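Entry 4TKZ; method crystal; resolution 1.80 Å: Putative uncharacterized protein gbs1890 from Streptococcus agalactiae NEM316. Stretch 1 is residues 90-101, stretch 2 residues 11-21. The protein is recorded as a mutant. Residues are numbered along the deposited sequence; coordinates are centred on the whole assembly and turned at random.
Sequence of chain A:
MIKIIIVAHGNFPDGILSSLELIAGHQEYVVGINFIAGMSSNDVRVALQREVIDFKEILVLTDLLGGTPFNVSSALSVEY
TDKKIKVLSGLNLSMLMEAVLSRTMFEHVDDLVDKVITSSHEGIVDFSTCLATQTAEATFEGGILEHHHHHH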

# COMPACT_ATOMS: atom_id res chain seq x y z
N GLY A 90 -5.35 5.77 0.48
CA GLY A 90 -4.26 5.46 1.40
C GLY A 90 -4.01 3.98 1.59
O GLY A 90 -3.41 3.58 2.59
N LEU A 91 -4.46 3.18 0.63
CA LEU A 91 -4.44 1.72 0.75
C LEU A 91 -3.08 1.17 1.14
O LEU A 91 -2.09 1.41 0.45
CB LEU A 91 -4.88 1.07 -0.57
CG LEU A 91 -4.66 -0.43 -0.71
CD1 LEU A 91 -5.45 -1.20 0.35
CD2 LEU A 91 -5.04 -0.90 -2.10
N ASN A 92 -3.04 0.47 2.27
CA ASN A 92 -1.85 -0.31 2.69
C ASN A 92 -2.27 -1.73 3.02
O ASN A 92 -3.45 -2.05 2.97
CB ASN A 92 -1.04 0.37 3.80
CG ASN A 92 -1.85 0.67 5.05
OD1 ASN A 92 -2.85 0.01 5.32
ND2 ASN A 92 -1.39 1.64 5.84
N LEU A 93 -1.33 -2.63 3.34
CA LEU A 93 -1.76 -4.00 3.57
C LEU A 93 -2.60 -4.11 4.84
O LEU A 93 -3.47 -4.97 4.94
CB LEU A 93 -0.57 -4.99 3.57
CG LEU A 93 -0.86 -6.50 3.63
CD1 LEU A 93 -1.81 -6.95 2.55
CD2 LEU A 93 0.44 -7.32 3.55
N SER A 94 -2.35 -3.22 5.81
CA SER A 94 -3.14 -3.19 7.03
C SER A 94 -4.62 -2.93 6.72
O SER A 94 -5.50 -3.58 7.29
CB SER A 94 -2.64 -2.07 7.96
OG SER A 94 -1.39 -2.41 8.54
N MET A 95 -4.86 -1.97 5.84
CA MET A 95 -6.22 -1.62 5.42
C MET A 95 -6.90 -2.85 4.83
O MET A 95 -8.04 -3.19 5.19
CB MET A 95 -6.17 -0.48 4.40
CG MET A 95 -7.52 0.09 4.04
SD MET A 95 -7.37 1.44 2.87
CE MET A 95 -6.80 2.75 3.94
N LEU A 96 -6.19 -3.54 3.94
CA LEU A 96 -6.75 -4.71 3.26
C LEU A 96 -6.99 -5.88 4.21
O LEU A 96 -8.04 -6.51 4.18
CB LEU A 96 -5.82 -5.16 2.12
CG LEU A 96 -6.30 -6.35 1.30
CD1 LEU A 96 -7.75 -6.15 0.78
CD2 LEU A 96 -5.34 -6.57 0.13
N MET A 97 -6.00 -6.18 5.05
CA MET A 97 -6.15 -7.31 5.96
C MET A 97 -7.30 -7.07 6.93
O MET A 97 -8.08 -7.98 7.21
CB MET A 97 -4.84 -7.58 6.70
CG MET A 97 -3.68 -8.08 5.82
SD MET A 97 -4.07 -9.51 4.78
CE MET A 97 -4.57 -10.69 6.04
N GLU A 98 -7.44 -5.85 7.42
CA GLU A 98 -8.51 -5.54 8.37
C GLU A 98 -9.89 -5.73 7.73
O GLU A 98 -10.79 -6.30 8.34
CB GLU A 98 -8.39 -4.12 8.90
CG GLU A 98 -9.28 -3.88 10.14
CD GLU A 98 -8.82 -4.71 11.34
OE1 GLU A 98 -7.83 -4.32 11.98
OE2 GLU A 98 -9.44 -5.76 11.63
N ALA A 99 -10.04 -5.23 6.51
CA ALA A 99 -11.32 -5.35 5.83
C ALA A 99 -11.68 -6.83 5.66
O ALA A 99 -12.81 -7.24 5.95
CB ALA A 99 -11.29 -4.64 4.48
N VAL A 100 -10.70 -7.62 5.22
CA VAL A 100 -10.91 -9.04 4.98
C VAL A 100 -11.22 -9.79 6.28
O VAL A 100 -12.18 -10.55 6.37
CB VAL A 100 -9.68 -9.66 4.31
CG1 VAL A 100 -9.75 -11.20 4.35
CG2 VAL A 100 -9.54 -9.16 2.87
N LEU A 101 -10.41 -9.55 7.30
CA LEU A 101 -10.56 -10.31 8.54
C LEU A 101 -11.73 -9.86 9.42
O LEU A 101 -12.18 -10.61 10.29
CB LEU A 101 -9.25 -10.31 9.33
CG LEU A 101 -8.10 -11.05 8.67
CD1 LEU A 101 -6.79 -10.76 9.40
CD2 LEU A 101 -8.37 -12.56 8.63
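Stretch 2, residues 11-21: NFPDGILSSLE

Two helices distant in sequence can meet through apolar packing without a hydrogen bond between them, with polar groups bonded within each stretch or elsewhere in the structure and an apolar surface left for the other. The pairing of residues 11-21 with residues 90-101 illustrates the principle well. In stretch 2, Asn11 precedes a helix that begins at Phe12 and runs through Glu21; in stretch 1, a short non-helical lead of Gly90, Leu91 and Asn92 gives way to a helix from Leu93 onward. Both helices continue later in the chain. Their N-to-C directions differ by 56°, with a signed crossing angle of -56°, and their axes approach to 10.6 Å. The two therefore run obliquely but in the same general sense, so that Leu93 lies nearest Ile16 (CA to CA 7.0 Å) and, one turn further along both helices, Met97 lies nearest Leu20 (CA to CA 7.2 Å).

No hydrogen bond crosses the interface, and the hydrogen bonds made by the two stretches lie within each one or go elsewhere in the structure. Backbone bonds of the i to i+4 type run through each helix, as in Gly15 N to Asn11 O (2.9 Å) in stretch 2 and Met97 N to Leu93 O (2.8 Å) in stretch 1. The helix starts are treated differently. Asn92 caps its helix, its OD1 accepting from Met95 N at 2.9 Å. Asn11 occupies the equivalent position but makes no capping bond; its ND2 instead donates to Asp14 OD2 at 3.2 Å.

What joins the stretches is apolar contact, with Ile16 and Leu20 at its centre. Ile16 points toward stretch 1 and fits among three leucines: its CD1 is 3.9 Å from Leu91 CG, while its CG1 lies 4.1 Å from Leu93 CD1 and 3.9 Å from Leu96 CD2. Leu20, which has the largest area covered in this contact, leaves its backbone sideways, but its end comes nearer to stretch 1. Its CD1 meets Met97 SD at 3.7 Å and Val100 CG2 at 4.1 Å, and its CB lies 4.2 Å from Leu96 CD2. Leu96 thus touches both central residues, bridging successive turns of stretch 2.

The packing reaches beyond the stretch 1 helix at its N-terminal end, where Leu91, still in the non-helical lead, extends CD2 to within 3.5 Å of Phe12 CE1, approaching the aromatic ring obliquely. Not every contributor need be apolar: Ser19 places its CB 3.9 Å from Leu93 CD1, while its hydroxyl is hydrogen-bonded elsewhere in the structure.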

# COMPACT_ATOMS: atom_id res chain seq x y z
N ASN A 11 -0.28 -2.23 -11.79
CA ASN A 11 -0.71 -3.52 -11.28
C ASN A 11 -0.55 -3.63 -9.75
O ASN A 11 -0.41 -4.72 -9.22
CB ASN A 11 0.00 -4.66 -12.01
CG ASN A 11 -0.41 -4.75 -13.48
OD1 ASN A 11 0.30 -4.28 -14.37
ND2 ASN A 11 -1.58 -5.33 -13.73
N PHE A 12 -0.58 -2.48 -9.08
CA PHE A 12 -0.70 -2.39 -7.61
C PHE A 12 -1.83 -3.31 -7.10
O PHE A 12 -1.60 -4.05 -6.15
CB PHE A 12 -0.94 -0.91 -7.23
CG PHE A 12 -0.99 -0.59 -5.73
CD1 PHE A 12 -1.81 -1.29 -4.84
CD2 PHE A 12 -0.31 0.52 -5.26
CE1 PHE A 12 -1.87 -0.94 -3.50
CE2 PHE A 12 -0.35 0.88 -3.91
CZ PHE A 12 -1.14 0.15 -3.03
N PRO A 13 -3.04 -3.26 -7.70
CA PRO A 13 -4.04 -4.19 -7.14
C PRO A 13 -3.62 -5.65 -7.22
O PRO A 13 -3.79 -6.37 -6.22
CB PRO A 13 -5.26 -3.95 -8.04
CG PRO A 13 -5.13 -2.51 -8.44
CD PRO A 13 -3.65 -2.37 -8.71
N ASP A 14 -3.06 -6.09 -8.34
CA ASP A 14 -2.61 -7.48 -8.44
C ASP A 14 -1.54 -7.78 -7.41
O ASP A 14 -1.52 -8.87 -6.84
CB ASP A 14 -2.03 -7.77 -9.82
CG ASP A 14 -3.08 -7.92 -10.88
OD1 ASP A 14 -4.25 -8.19 -10.52
OD2 ASP A 14 -2.73 -7.77 -12.06
N GLY A 15 -0.64 -6.83 -7.21
CA GLY A 15 0.47 -7.03 -6.30
C GLY A 15 0.02 -7.14 -4.85
O GLY A 15 0.48 -8.02 -4.12
N ILE A 16 -0.86 -6.24 -4.41
CA ILE A 16 -1.32 -6.30 -3.02
C ILE A 16 -2.25 -7.51 -2.81
O ILE A 16 -2.27 -8.10 -1.72
CB ILE A 16 -1.96 -4.97 -2.53
CG1 ILE A 16 -2.00 -4.94 -1.00
CG2 ILE A 16 -3.36 -4.77 -3.12
CD1 ILE A 16 -2.34 -3.57 -0.45
N LEU A 17 -2.97 -7.90 -3.85
CA LEU A 17 -3.77 -9.13 -3.80
C LEU A 17 -2.89 -10.37 -3.65
O LEU A 17 -3.28 -11.34 -2.99
CB LEU A 17 -4.68 -9.25 -5.03
CG LEU A 17 -5.91 -8.37 -4.98
CD1 LEU A 17 -6.62 -8.40 -6.33
CD2 LEU A 17 -6.83 -8.82 -3.85
N SER A 18 -1.70 -10.34 -4.25
CA SER A 18 -0.76 -11.45 -4.08
C SER A 18 -0.24 -11.52 -2.64
O SER A 18 0.11 -12.60 -2.17
CB SER A 18 0.40 -11.37 -5.08
OG SER A 18 1.34 -10.37 -4.72
N SER A 19 -0.19 -10.38 -1.95
CA SER A 19 0.20 -10.36 -0.54
C SER A 19 -0.85 -11.08 0.29
O SER A 19 -0.54 -11.92 1.13
CB SER A 19 0.35 -8.92 -0.03
OG SER A 19 1.31 -8.21 -0.80
N LEU A 20 -2.10 -10.72 0.04
CA LEU A 20 -3.26 -11.35 0.68
C LEU A 20 -3.32 -12.86 0.42
O LEU A 20 -3.59 -13.64 1.34
CB LEU A 20 -4.55 -10.67 0.18
CG LEU A 20 -5.91 -11.20 0.63
CD1 LEU A 20 -6.06 -11.10 2.14
CD2 LEU A 20 -7.04 -10.46 -0.08
N GLU A 21 -3.08 -13.27 -0.83
CA GLU A 21 -3.13 -14.68 -1.20
C GLU A 21 -2.09 -15.45 -0.40
O GLU A 21 -2.36 -16.54 0.10
CB GLU A 21 -2.85 -14.83 -2.70
CG GLU A 21 -2.26 -16.17 -3.13
CD GLU A 21 -3.30 -17.19 -3.57
OE1 GLU A 21 -4.43 -17.17 -3.05
OE2 GLU A 21 -2.97 -18.02 -4.45